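Local coordinates for protein Pts system, fructose-specific iiabc component (Borrelia burgdorferi, PDB 5DLE) that probably serves, as the cytoplasmic IIB domain of a fructose-specific phosphotransferase permease, to pass a phosphoryl group through a phosphocysteine to incoming fructose, at residues K10-V15 and E106-P111; I14-A19 and K32-E37; Y28-K33 and V91-A96; Q41-R46 and N102-S107; R46-T49 and G54-N57. One frame throughout, in Å; residues are numbered along the deposited sequence.

How the interactions relate
All five contacts surround one sheet. Interactions 1 and 2 share strand 13-19, and their centres lie about 12 Å apart. Helix 25-40 lies on this strand in interaction 2 and meets helix 93-98 in interaction 3, the two centres about 7 Å apart. Interaction 4 joins the turn between helix 25-40 and strand 44-50 to helix 100-107; its centre is about 6 Å from that of interaction 1, and Tyr43 and Phe108 link the two beside a bound imidazole, probably from the crystallisation liquor. Interaction 5 uses the far end of that strand; its centre is about 17 Å from that of interaction 4. Interaction 3 lies near Cys20, probably the phosphorylated cysteine, as in related IIB domains.

Interaction 1 of 5, residues K10-V15 and E106-P111; sequences KAEKIV and ESFNAP. With IMD (imidazole), chain E.
Ile14 and Phe108 supply the apolar part of this contact. The terminal methyl CD1 of Ile14 reaches CZ of Phe108 at 4.0 Å, and the two side chains cross at about a right angle, the methyl arriving obliquely at the far end of the ring. The CG1 branch of Ile14 lies beside the backbone N (chi1 -62°), which sends CD1 toward the phenyl group.

The polar part belongs to Glu12. Its carboxylate is turned steeply against the ring, with OE1 3.8 Å from CE2 of Phe108, while OE1 is hydrogen-bonded to Ser68 OG. The other oxygen, OE2, accepts a bent hydrogen bond from N3 of a bound imidazole at 2.7 Å. That imidazole also covers one face of Phe108, its C2 standing 3.4 Å above the ring plane and displaced toward the rim.

In the backbone, a type I turn from Ser107 to Ala110, closed by Ala110 N to Ser107 O at 3.0 Å, presents Phe108. The ring is stacked with Tyr43, just before strand 44-50, and touches Val69 of strand 69-74; the contact thus ties the C-terminal part of the chain to the start of strand 13-19, between its two neighbours in the sheet.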
# COMPACT_ATOMS: atom_id res chain seq x y z
N LYS A 10 -29.04 16.10 15.48
CA LYS A 10 -28.26 14.92 15.13
C LYS A 10 -27.62 15.05 13.74
O LYS A 10 -28.32 15.20 12.74
CB LYS A 10 -29.13 13.66 15.19
N ALA A 11 -26.28 15.01 13.70
CA ALA A 11 -25.56 15.08 12.43
C ALA A 11 -26.04 13.98 11.49
O ALA A 11 -26.33 12.86 11.92
CB ALA A 11 -24.05 14.94 12.66
N GLU A 12 -26.13 14.32 10.21
CA GLU A 12 -26.51 13.31 9.24
C GLU A 12 -25.47 12.20 9.20
O GLU A 12 -24.30 12.39 9.55
CB GLU A 12 -26.64 13.91 7.86
CG GLU A 12 -27.65 14.99 7.74
CD GLU A 12 -27.86 15.28 6.31
OE1 GLU A 12 -28.22 14.32 5.60
OE2 GLU A 12 -27.61 16.43 5.89
N LYS A 13 -25.90 11.04 8.74
CA LYS A 13 -25.07 9.83 8.74
C LYS A 13 -24.69 9.45 7.31
O LYS A 13 -25.52 9.42 6.40
CB LYS A 13 -25.81 8.68 9.41
CG LYS A 13 -26.05 8.94 10.94
CD LYS A 13 -26.85 7.81 11.54
CE LYS A 13 -27.12 8.08 13.01
NZ LYS A 13 -27.60 6.85 13.69
N ILE A 14 -23.41 9.12 7.13
CA ILE A 14 -22.93 8.54 5.87
C ILE A 14 -22.54 7.10 6.16
O ILE A 14 -22.00 6.83 7.24
CB ILE A 14 -21.73 9.34 5.33
CG1 ILE A 14 -22.11 10.78 5.03
CG2 ILE A 14 -21.10 8.63 4.08
CD1 ILE A 14 -20.96 11.66 4.57
N VAL A 15 -22.84 6.18 5.25
CA VAL A 15 -22.18 4.88 5.30
C VAL A 15 -21.37 4.70 4.03
O VAL A 15 -21.69 5.26 2.96
CB VAL A 15 -23.16 3.70 5.51
CG1 VAL A 15 -23.85 3.84 6.88
CG2 VAL A 15 -24.18 3.60 4.37
N GLU A 106 -20.49 15.75 -3.26
CA GLU A 106 -21.28 15.30 -4.41
C GLU A 106 -22.20 14.14 -4.04
O GLU A 106 -23.22 13.95 -4.72
CB GLU A 106 -20.36 14.87 -5.57
CG GLU A 106 -19.64 16.04 -6.28
CD GLU A 106 -18.36 15.63 -7.04
OE1 GLU A 106 -18.09 14.41 -7.22
OE2 GLU A 106 -17.60 16.54 -7.46
N SER A 107 -21.88 13.37 -3.00
CA SER A 107 -22.68 12.18 -2.72
C SER A 107 -24.11 12.53 -2.36
O SER A 107 -25.01 11.74 -2.62
CB SER A 107 -22.05 11.33 -1.61
OG SER A 107 -22.13 12.02 -0.36
N PHE A 108 -24.33 13.71 -1.79
CA PHE A 108 -25.68 14.07 -1.38
C PHE A 108 -26.58 14.38 -2.56
O PHE A 108 -27.81 14.51 -2.38
CB PHE A 108 -25.60 15.25 -0.42
CG PHE A 108 -25.05 14.86 0.89
CD1 PHE A 108 -23.67 14.89 1.12
CD2 PHE A 108 -25.90 14.38 1.88
CE1 PHE A 108 -23.16 14.49 2.34
CE2 PHE A 108 -25.41 13.96 3.11
CZ PHE A 108 -24.02 14.00 3.34
N ASN A 109 -26.02 14.53 -3.76
CA ASN A 109 -26.80 14.70 -4.98
C ASN A 109 -26.81 13.44 -5.83
O ASN A 109 -27.28 13.50 -6.96
CB ASN A 109 -26.26 15.87 -5.80
CG ASN A 109 -26.31 17.17 -5.04
OD1 ASN A 109 -25.30 17.87 -4.94
ND2 ASN A 109 -27.46 17.49 -4.49
N ALA A 110 -26.25 12.34 -5.32
CA ALA A 110 -26.14 11.11 -6.09
C ALA A 110 -27.52 10.51 -6.36
O ALA A 110 -28.46 10.72 -5.59
CB ALA A 110 -25.26 10.11 -5.34
N PRO A 111 -27.67 9.76 -7.45
CA PRO A 111 -28.99 9.21 -7.76
C PRO A 111 -29.41 8.13 -6.78
O PRO A 111 -28.59 7.40 -6.21
CB PRO A 111 -28.81 8.63 -9.17
CG PRO A 111 -27.72 9.46 -9.76
CD PRO A 111 -26.76 9.68 -8.61
N1 IMD E . -26.17 18.16 2.01
C2 IMD E . -26.31 17.54 3.21
N3 IMD E . -27.56 17.04 3.29
C4 IMD E . -28.22 17.34 2.14
C5 IMD E . -27.34 18.05 1.33

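Interaction 2 of 5, residues I14-A19 and K32-E37; sequences IVAVTA and KKIENE
Ala16 and Thr18 on the strand and Ile34 on the helix have no flat groups, and the contact is made by methyl groups. Ile34 points both of its branches at the sheet. Its CD1 meets CG2 of Thr18 tip to tip at 4.1 Å, and its CG2 rests 4.3 Å from CB of Ala16. With CG1 beside the backbone N (chi1 -73°) and CG2 beside the carbonyl carbon, the isoleucine spans two strand residues that point to the same face, Val17 between them facing away.

Thr18, by contrast, has one apolar and one polar branch. CG2 is given to the apolar contact, whereas OG1 is hydrogen-bonded to Thr27 O, about two turns earlier on the same helix, which satisfies the buried hydroxyl. All three touching residues are buried, and between segments 14-19 and 32-37 the contact is wholly apolar.

The pair belongs to the right-handed beta-alpha-beta unit made of strand 13-19, helix 25-40 and strand 44-50. Ala16 and Thr18 form the helix-covered face of strand 13-19, which lies between strands 44-50 and 69-74; on the helix's outer side, Lys32 is salt-bridged to Glu35 of the second subunit, and Glu35 to Lys32 of that subunit.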
# COMPACT_ATOMS: atom_id res chain seq x y z
N ILE A 14 -23.41 9.12 7.13
CA ILE A 14 -22.93 8.54 5.87
C ILE A 14 -22.54 7.10 6.16
O ILE A 14 -22.00 6.83 7.24
CB ILE A 14 -21.73 9.34 5.33
CG1 ILE A 14 -22.11 10.78 5.03
CG2 ILE A 14 -21.10 8.63 4.08
CD1 ILE A 14 -20.96 11.66 4.57
N VAL A 15 -22.84 6.18 5.25
CA VAL A 15 -22.18 4.88 5.30
C VAL A 15 -21.37 4.70 4.03
O VAL A 15 -21.69 5.26 2.96
CB VAL A 15 -23.16 3.70 5.51
CG1 VAL A 15 -23.85 3.84 6.88
CG2 VAL A 15 -24.18 3.60 4.37
N ALA A 16 -20.29 3.93 4.14
CA ALA A 16 -19.46 3.71 2.97
C ALA A 16 -18.97 2.27 2.95
O ALA A 16 -18.88 1.62 4.00
CB ALA A 16 -18.23 4.65 2.95
N VAL A 17 -18.62 1.78 1.74
CA VAL A 17 -17.87 0.54 1.60
C VAL A 17 -16.63 0.88 0.80
O VAL A 17 -16.74 1.54 -0.24
CB VAL A 17 -18.65 -0.57 0.86
CG1 VAL A 17 -17.83 -1.84 0.77
CG2 VAL A 17 -20.00 -0.86 1.54
N THR A 18 -15.46 0.42 1.26
CA THR A 18 -14.27 0.54 0.44
C THR A 18 -13.80 -0.87 0.12
O THR A 18 -13.83 -1.76 0.98
CB THR A 18 -13.19 1.37 1.09
OG1 THR A 18 -12.63 0.68 2.24
CG2 THR A 18 -13.74 2.77 1.47
N ALA A 19 -13.41 -1.09 -1.13
CA ALA A 19 -13.06 -2.45 -1.54
C ALA A 19 -12.05 -2.38 -2.66
O ALA A 19 -12.39 -1.98 -3.76
CB ALA A 19 -14.30 -3.22 -1.98
N LYS A 32 -9.97 5.64 5.51
CA LYS A 32 -9.54 6.62 6.48
C LYS A 32 -9.70 8.02 5.92
O LYS A 32 -10.08 8.95 6.65
CB LYS A 32 -8.12 6.33 6.94
CG LYS A 32 -7.63 7.16 8.08
CD LYS A 32 -8.51 7.04 9.37
CE LYS A 32 -7.90 7.97 10.36
NZ LYS A 32 -8.78 8.18 11.54
N LYS A 33 -9.44 8.22 4.63
CA LYS A 33 -9.65 9.56 4.08
C LYS A 33 -11.13 9.92 4.07
O LYS A 33 -11.49 11.07 4.34
CB LYS A 33 -9.06 9.69 2.68
CG LYS A 33 -7.56 9.59 2.74
CD LYS A 33 -6.92 10.00 1.46
CE LYS A 33 -6.72 11.52 1.40
NZ LYS A 33 -5.79 11.76 0.24
N ILE A 34 -12.00 8.95 3.75
CA ILE A 34 -13.44 9.24 3.79
C ILE A 34 -13.87 9.56 5.22
O ILE A 34 -14.65 10.51 5.44
CB ILE A 34 -14.23 8.04 3.22
CG1 ILE A 34 -14.05 8.00 1.70
CG2 ILE A 34 -15.74 8.15 3.58
CD1 ILE A 34 -14.57 6.72 1.09
N GLU A 35 -13.40 8.78 6.20
CA GLU A 35 -13.73 9.06 7.61
C GLU A 35 -13.26 10.45 8.02
O GLU A 35 -14.02 11.20 8.64
CB GLU A 35 -13.10 8.00 8.51
CG GLU A 35 -13.77 6.64 8.38
CD GLU A 35 -12.97 5.48 8.97
OE1 GLU A 35 -11.85 5.70 9.52
OE2 GLU A 35 -13.46 4.33 8.85
N ASN A 36 -12.02 10.83 7.68
CA ASN A 36 -11.51 12.14 8.11
C ASN A 36 -12.29 13.26 7.45
O ASN A 36 -12.56 14.27 8.10
CB ASN A 36 -10.02 12.28 7.79
CG ASN A 36 -9.13 11.50 8.76
OD1 ASN A 36 -9.58 11.16 9.87
ND2 ASN A 36 -7.88 11.30 8.39
N GLU A 37 -12.60 13.14 6.16
CA GLU A 37 -13.28 14.23 5.46
C GLU A 37 -14.74 14.32 5.88
O GLU A 37 -15.28 15.43 6.01
CB GLU A 37 -13.14 14.04 3.95
CG GLU A 37 -13.78 15.16 3.13
CD GLU A 37 -13.08 16.53 3.30
OE1 GLU A 37 -11.85 16.59 3.54
OE2 GLU A 37 -13.81 17.54 3.18

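Interaction 3 of 5, residues Y28-K33 and V91-A96; sequences YIAAKK and VSTVKA
Ala30 of helix 25-40 sits between Thr93 and Ala96 of helix 93-98, and this small-residue patch is the close part of the contact. CB of Ala30 lies 4.4 Å from CB of Ala96 and 4.5 Å from CB of Thr93. Since nothing longer than a methyl group intervenes, the backbones come near: the CA atoms of Ala30 and Ala96 are 5.9 Å apart. All three residues are buried.

The contact opens out toward Lys33, a partly exposed residue one helical turn along from Ala30 and modelled in two conformers. Its side chain stays 4.8 Å from the 91-96 segment at its nearest, and in the conformer described the chain bends at chi3 (85°) so that NZ can bond to Ile97 O beyond the segment. Away from helix 25-40, Val94 packs on Pro21 of the third subunit.

Helix 93-98 is capped at its start by Ser92, whose side chain accepts from Lys95 N at 3.0 Å in a fairly straight bond (161°). Thr93, next along, is tied through OG1 to Asp75 OD2 and His26 ND1, while its CB serves the apolar patch. The chemistry therefore separates the tasks: small aliphatic groups allow the close approach of the two helices, whereas Ser92 caps helix 93-98 and Thr93 ties its first turn to Asp75 and His26.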
# COMPACT_ATOMS: atom_id res chain seq x y z
N TYR A 28 -7.84 0.65 2.93
CA TYR A 28 -7.75 1.39 4.19
C TYR A 28 -7.48 2.86 3.96
O TYR A 28 -7.93 3.71 4.75
CB TYR A 28 -6.65 0.78 5.10
CG TYR A 28 -7.20 -0.38 5.92
CD1 TYR A 28 -7.36 -1.62 5.39
CD2 TYR A 28 -7.63 -0.16 7.22
CE1 TYR A 28 -7.91 -2.67 6.10
CE2 TYR A 28 -8.19 -1.18 7.94
CZ TYR A 28 -8.33 -2.42 7.38
OH TYR A 28 -8.89 -3.45 8.11
N ILE A 29 -6.69 3.22 2.92
CA ILE A 29 -6.49 4.64 2.69
C ILE A 29 -7.83 5.29 2.33
O ILE A 29 -8.16 6.38 2.82
CB ILE A 29 -5.44 4.87 1.58
CG1 ILE A 29 -4.07 4.39 2.06
CG2 ILE A 29 -5.33 6.38 1.28
CD1 ILE A 29 -3.06 4.27 0.89
N ALA A 30 -8.59 4.67 1.40
CA ALA A 30 -9.88 5.24 1.03
C ALA A 30 -10.77 5.36 2.26
O ALA A 30 -11.43 6.40 2.46
CB ALA A 30 -10.56 4.39 -0.04
N ALA A 31 -10.75 4.34 3.13
CA ALA A 31 -11.64 4.38 4.29
C ALA A 31 -11.27 5.51 5.23
O ALA A 31 -12.15 6.27 5.68
CB ALA A 31 -11.61 3.05 5.04
N LYS A 32 -9.97 5.64 5.51
CA LYS A 32 -9.54 6.62 6.48
C LYS A 32 -9.70 8.02 5.92
O LYS A 32 -10.08 8.95 6.65
CB LYS A 32 -8.12 6.33 6.94
CG LYS A 32 -7.63 7.16 8.08
CD LYS A 32 -8.51 7.04 9.37
CE LYS A 32 -7.90 7.97 10.36
NZ LYS A 32 -8.78 8.18 11.54
N LYS A 33 -9.44 8.22 4.63
CA LYS A 33 -9.65 9.56 4.08
C LYS A 33 -11.13 9.92 4.07
O LYS A 33 -11.49 11.07 4.34
CB LYS A 33 -9.06 9.69 2.68
CG LYS A 33 -7.56 9.59 2.74
CD LYS A 33 -6.92 10.00 1.46
CE LYS A 33 -6.72 11.52 1.40
NZ LYS A 33 -5.79 11.76 0.24
N VAL A 91 -17.63 5.21 -6.84
CA VAL A 91 -16.38 5.70 -7.42
C VAL A 91 -15.32 4.64 -7.21
O VAL A 91 -15.50 3.66 -6.48
CB VAL A 91 -15.93 7.04 -6.80
CG1 VAL A 91 -17.01 8.13 -7.05
CG2 VAL A 91 -15.70 6.88 -5.30
N SER A 92 -14.21 4.82 -7.91
CA SER A 92 -13.06 3.95 -7.71
C SER A 92 -12.36 4.32 -6.41
O SER A 92 -12.55 5.40 -5.88
CB SER A 92 -12.09 4.13 -8.87
OG SER A 92 -11.56 5.47 -8.86
N THR A 93 -11.48 3.42 -5.93
CA THR A 93 -10.69 3.84 -4.77
C THR A 93 -9.74 4.99 -5.09
O THR A 93 -9.53 5.87 -4.25
CB THR A 93 -9.92 2.69 -4.13
OG1 THR A 93 -8.94 2.13 -5.01
CG2 THR A 93 -10.84 1.61 -3.56
N VAL A 94 -9.15 5.04 -6.30
CA VAL A 94 -8.29 6.15 -6.68
C VAL A 94 -9.04 7.47 -6.57
O VAL A 94 -8.52 8.46 -6.04
CB VAL A 94 -7.74 5.90 -8.10
CG1 VAL A 94 -7.17 7.16 -8.67
CG2 VAL A 94 -6.66 4.85 -8.04
N LYS A 95 -10.28 7.52 -7.09
CA LYS A 95 -11.01 8.79 -7.04
C LYS A 95 -11.38 9.15 -5.61
O LYS A 95 -11.27 10.31 -5.21
CB LYS A 95 -12.25 8.70 -7.92
N ALA A 96 -11.77 8.15 -4.81
CA ALA A 96 -12.12 8.42 -3.42
C ALA A 96 -10.91 8.94 -2.64
O ALA A 96 -11.03 9.78 -1.74
CB ALA A 96 -12.69 7.17 -2.76

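Interaction 4 of 5, residues Q41-R46 and N102-S107; sequences QGYSIR and NIIKES
The Schellman motif that ends helix 25-40 brings Gln41 and Tyr43 against Ile104 and Lys105 of helix 100-107. Gly42 makes the turn with a positive phi of 96°, backbone angles suited to glycine, and the chain then runs into strand 44-50.

Gln41 makes the larger share of the contact. Its extended chain crosses both helix residues obliquely and lays the amide against their aliphatic parts: OE1 is 3.3 Å from CG2 of Ile104 and 3.4 Å from CG of Lys105, with NE2 3.6 Å from CB of Ile104. The amide nitrogen is held elsewhere, by Glu37 OE2 and by Glu101 O, two bonds that probably fix the amide's rotation, with OE1 next to CG of Lys105. Ile104 is modelled in two conformers, so its finer contacts carry some doubt.

Tyr43 slides past Ile104 in the opposite direction, its CE2 4.0 Å from the same CG2 methyl. OE1 of Gln41 lies at the edge of the tyrosine ring, in its plane, beside the Ile104 methyl. Ser107 OG donates to Ile104 O, three residues back, at 2.8 Å and tilted 28° from the carbonyl plane.

Behind this contact Ile104 packs on Ile71 of strand 69-74, while Tyr43 touches Ile14 of strand 13-19; the turn between helix 25-40 and strand 44-50 is thus joined to the helix that packs on strands 69-74 and 88-91.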
# COMPACT_ATOMS: atom_id res chain seq x y z
N GLN A 41 -16.46 17.68 7.57
CA GLN A 41 -17.70 18.28 7.09
C GLN A 41 -18.86 18.15 8.07
O GLN A 41 -19.96 18.63 7.75
CB GLN A 41 -18.06 17.70 5.71
CG GLN A 41 -17.07 18.14 4.58
CD GLN A 41 -17.47 17.69 3.17
OE1 GLN A 41 -18.65 17.68 2.83
NE2 GLN A 41 -16.47 17.34 2.32
N GLY A 42 -18.68 17.50 9.22
CA GLY A 42 -19.71 17.44 10.25
C GLY A 42 -20.60 16.22 10.25
O GLY A 42 -21.62 16.22 10.94
N TYR A 43 -20.25 15.17 9.51
CA TYR A 43 -21.10 14.00 9.38
C TYR A 43 -20.60 12.88 10.27
O TYR A 43 -19.41 12.76 10.52
CB TYR A 43 -21.09 13.50 7.92
CG TYR A 43 -21.59 14.53 6.95
CD1 TYR A 43 -22.93 14.95 7.00
CD2 TYR A 43 -20.75 15.11 6.01
CE1 TYR A 43 -23.39 15.90 6.13
CE2 TYR A 43 -21.20 16.04 5.12
CZ TYR A 43 -22.54 16.46 5.20
OH TYR A 43 -23.02 17.40 4.33
N SER A 44 -21.54 12.03 10.66
CA SER A 44 -21.28 10.72 11.24
C SER A 44 -20.93 9.76 10.11
O SER A 44 -21.47 9.89 9.01
CB SER A 44 -22.55 10.24 11.96
OG SER A 44 -22.25 9.19 12.84
N ILE A 45 -20.02 8.81 10.36
CA ILE A 45 -19.58 7.94 9.26
C ILE A 45 -19.33 6.53 9.80
O ILE A 45 -18.73 6.36 10.87
CB ILE A 45 -18.31 8.55 8.59
CG1 ILE A 45 -17.71 7.67 7.49
CG2 ILE A 45 -17.20 8.81 9.61
CD1 ILE A 45 -18.49 7.75 6.21
N ARG A 46 -19.79 5.51 9.06
CA ARG A 46 -19.40 4.11 9.29
C ARG A 46 -18.89 3.56 7.97
O ARG A 46 -19.54 3.76 6.94
CB ARG A 46 -20.60 3.28 9.77
CG ARG A 46 -20.72 3.25 11.30
CD ARG A 46 -19.80 2.16 11.92
NE ARG A 46 -20.27 0.85 11.47
CZ ARG A 46 -19.64 0.01 10.67
NH1 ARG A 46 -18.37 0.19 10.28
NH2 ARG A 46 -20.28 -1.10 10.33
N ASN A 102 -14.54 16.57 -2.57
CA ASN A 102 -15.58 16.72 -3.57
C ASN A 102 -16.51 15.52 -3.57
O ASN A 102 -17.73 15.68 -3.69
CB ASN A 102 -14.93 16.96 -4.93
CG ASN A 102 -14.34 18.37 -5.05
OD1 ASN A 102 -14.70 19.29 -4.30
ND2 ASN A 102 -13.42 18.55 -6.01
N ILE A 103 -15.98 14.30 -3.38
CA ILE A 103 -16.84 13.13 -3.41
C ILE A 103 -17.84 13.15 -2.27
O ILE A 103 -19.02 12.80 -2.45
CB ILE A 103 -15.99 11.86 -3.41
CG1 ILE A 103 -15.55 11.58 -4.84
CG2 ILE A 103 -16.74 10.67 -2.80
CD1 ILE A 103 -14.44 10.59 -4.90
N ILE A 104 -17.42 13.54 -1.07
CA ILE A 104 -18.35 13.63 0.07
C ILE A 104 -19.47 14.60 -0.27
O ILE A 104 -20.65 14.32 -0.06
CB ILE A 104 -17.61 14.10 1.35
CG1 ILE A 104 -16.57 13.08 1.83
CG2 ILE A 104 -18.62 14.45 2.46
CD1 ILE A 104 -17.13 11.72 2.09
N LYS A 105 -19.09 15.76 -0.81
CA LYS A 105 -20.10 16.79 -1.10
C LYS A 105 -21.05 16.33 -2.19
O LYS A 105 -22.28 16.48 -2.07
CB LYS A 105 -19.41 18.09 -1.50
CG LYS A 105 -18.80 18.83 -0.33
CD LYS A 105 -18.11 20.12 -0.80
CE LYS A 105 -17.36 20.83 0.35
NZ LYS A 105 -18.28 21.39 1.39
N GLU A 106 -20.49 15.75 -3.26
CA GLU A 106 -21.28 15.30 -4.41
C GLU A 106 -22.20 14.14 -4.04
O GLU A 106 -23.22 13.95 -4.72
CB GLU A 106 -20.36 14.87 -5.57
CG GLU A 106 -19.64 16.04 -6.28
CD GLU A 106 -18.36 15.63 -7.04
OE1 GLU A 106 -18.09 14.41 -7.22
OE2 GLU A 106 -17.60 16.54 -7.46
N SER A 107 -21.88 13.37 -3.00
CA SER A 107 -22.68 12.18 -2.72
C SER A 107 -24.11 12.53 -2.36
O SER A 107 -25.01 11.74 -2.62
CB SER A 107 -22.05 11.33 -1.61
OG SER A 107 -22.13 12.02 -0.36

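Interaction 5 of 5, residues R46-T49 and G54-N57; sequences RVET and GIEN
Arg46 grips the backbone oxygen of Asn57 end-on with two nitrogens, NH2 at 3.0 Å and NH1 at 3.2 Å. Asn57 O lies in the guanidinium plane, at its edge, but both nitrogens come from the same face of the carbonyl: NH1 is tilted from its plane and NH2 stands well above it, 59° out. Bends at chi2 and chi3 curl the arginine toward Asn57, just past the neighbouring strand, and its NE forms a salt bridge with Glu63.

Thr49 and Glu56 form an antiparallel hydrogen-bonded pair. Thr49 N gives to Glu56 O at 3.0 Å and Glu56 N to Thr49 O at 2.8 Å, both nearly straight. Thr49 O also receives a CA-H...O contact from Ile55 CA at 3.3 Å.

Waters extend the pair. Thr49 OG1 shares one with Asn57 ND2, 2.8 Å from the hydroxyl, and a second with Glu56 OE1. The same carboxylate oxygen lies against Tyr28 OH, a bond whose length is doubtful. OG1 of Thr49 itself rests 3.5 Å from CB of Glu56. On the other face, Glu48 crosses Ile55 obliquely, OE2 lying 3.9 Å from CG2; its carboxylate is engaged by Gln50, Arg82 and the backbone of Leu59.

The hairpin thus adds the short strand 55-56 to the rim of the sheet with one bridge of two backbone bonds. Beyond the bridge, where Asn57 adopts positive phi, its carbonyl is held by the Arg46 guanidinium, so a charged side chain joins the two strands next to their backbone pair.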
# COMPACT_ATOMS: atom_id res chain seq x y z
N ARG A 46 -19.79 5.51 9.06
CA ARG A 46 -19.40 4.11 9.29
C ARG A 46 -18.89 3.56 7.97
O ARG A 46 -19.54 3.76 6.94
CB ARG A 46 -20.60 3.28 9.77
CG ARG A 46 -20.72 3.25 11.30
CD ARG A 46 -19.80 2.16 11.92
NE ARG A 46 -20.27 0.85 11.47
CZ ARG A 46 -19.64 0.01 10.67
NH1 ARG A 46 -18.37 0.19 10.28
NH2 ARG A 46 -20.28 -1.10 10.33
N VAL A 47 -17.73 2.87 8.00
CA VAL A 47 -17.13 2.30 6.80
C VAL A 47 -16.92 0.79 6.97
O VAL A 47 -16.28 0.35 7.94
CB VAL A 47 -15.79 2.98 6.44
CG1 VAL A 47 -15.27 2.45 5.08
CG2 VAL A 47 -15.97 4.44 6.32
N GLU A 48 -17.43 0.03 6.01
CA GLU A 48 -17.12 -1.38 5.82
C GLU A 48 -15.93 -1.49 4.88
O GLU A 48 -15.88 -0.81 3.86
CB GLU A 48 -18.34 -2.08 5.21
CG GLU A 48 -18.08 -3.43 4.56
CD GLU A 48 -19.37 -4.02 3.97
OE1 GLU A 48 -20.44 -3.78 4.55
OE2 GLU A 48 -19.32 -4.69 2.92
N THR A 49 -14.99 -2.38 5.19
CA THR A 49 -13.84 -2.55 4.33
C THR A 49 -13.78 -3.96 3.76
O THR A 49 -14.16 -4.92 4.43
CB THR A 49 -12.51 -2.26 5.07
OG1 THR A 49 -12.40 -3.06 6.26
CG2 THR A 49 -12.37 -0.78 5.44
N GLY A 54 -11.15 -10.84 2.80
CA GLY A 54 -12.48 -10.79 3.35
C GLY A 54 -12.95 -9.38 3.65
O GLY A 54 -12.46 -8.40 3.10
N ILE A 55 -13.89 -9.32 4.58
CA ILE A 55 -14.74 -8.16 4.84
C ILE A 55 -14.70 -7.87 6.33
O ILE A 55 -14.87 -8.79 7.14
CB ILE A 55 -16.19 -8.41 4.40
CG1 ILE A 55 -16.25 -8.67 2.89
CG2 ILE A 55 -17.10 -7.25 4.84
CD1 ILE A 55 -17.63 -9.11 2.43
N GLU A 56 -14.46 -6.61 6.70
CA GLU A 56 -14.38 -6.20 8.10
C GLU A 56 -15.40 -5.10 8.36
O GLU A 56 -15.65 -4.26 7.49
CB GLU A 56 -12.97 -5.69 8.46
CG GLU A 56 -11.88 -6.76 8.44
CD GLU A 56 -10.50 -6.13 8.59
OE1 GLU A 56 -10.04 -5.43 7.65
OE2 GLU A 56 -9.88 -6.32 9.66
N ASN A 57 -16.02 -5.15 9.53
CA ASN A 57 -16.90 -4.07 10.01
C ASN A 57 -18.04 -3.81 9.04
O ASN A 57 -18.37 -2.65 8.70
CB ASN A 57 -16.11 -2.80 10.30
CG ASN A 57 -15.05 -3.03 11.35
OD1 ASN A 57 -15.39 -3.16 12.54
ND2 ASN A 57 -13.82 -3.14 10.95
O HOH W 1 -12.60 -2.00 8.84
O HOH W 2 -10.81 -5.15 5.34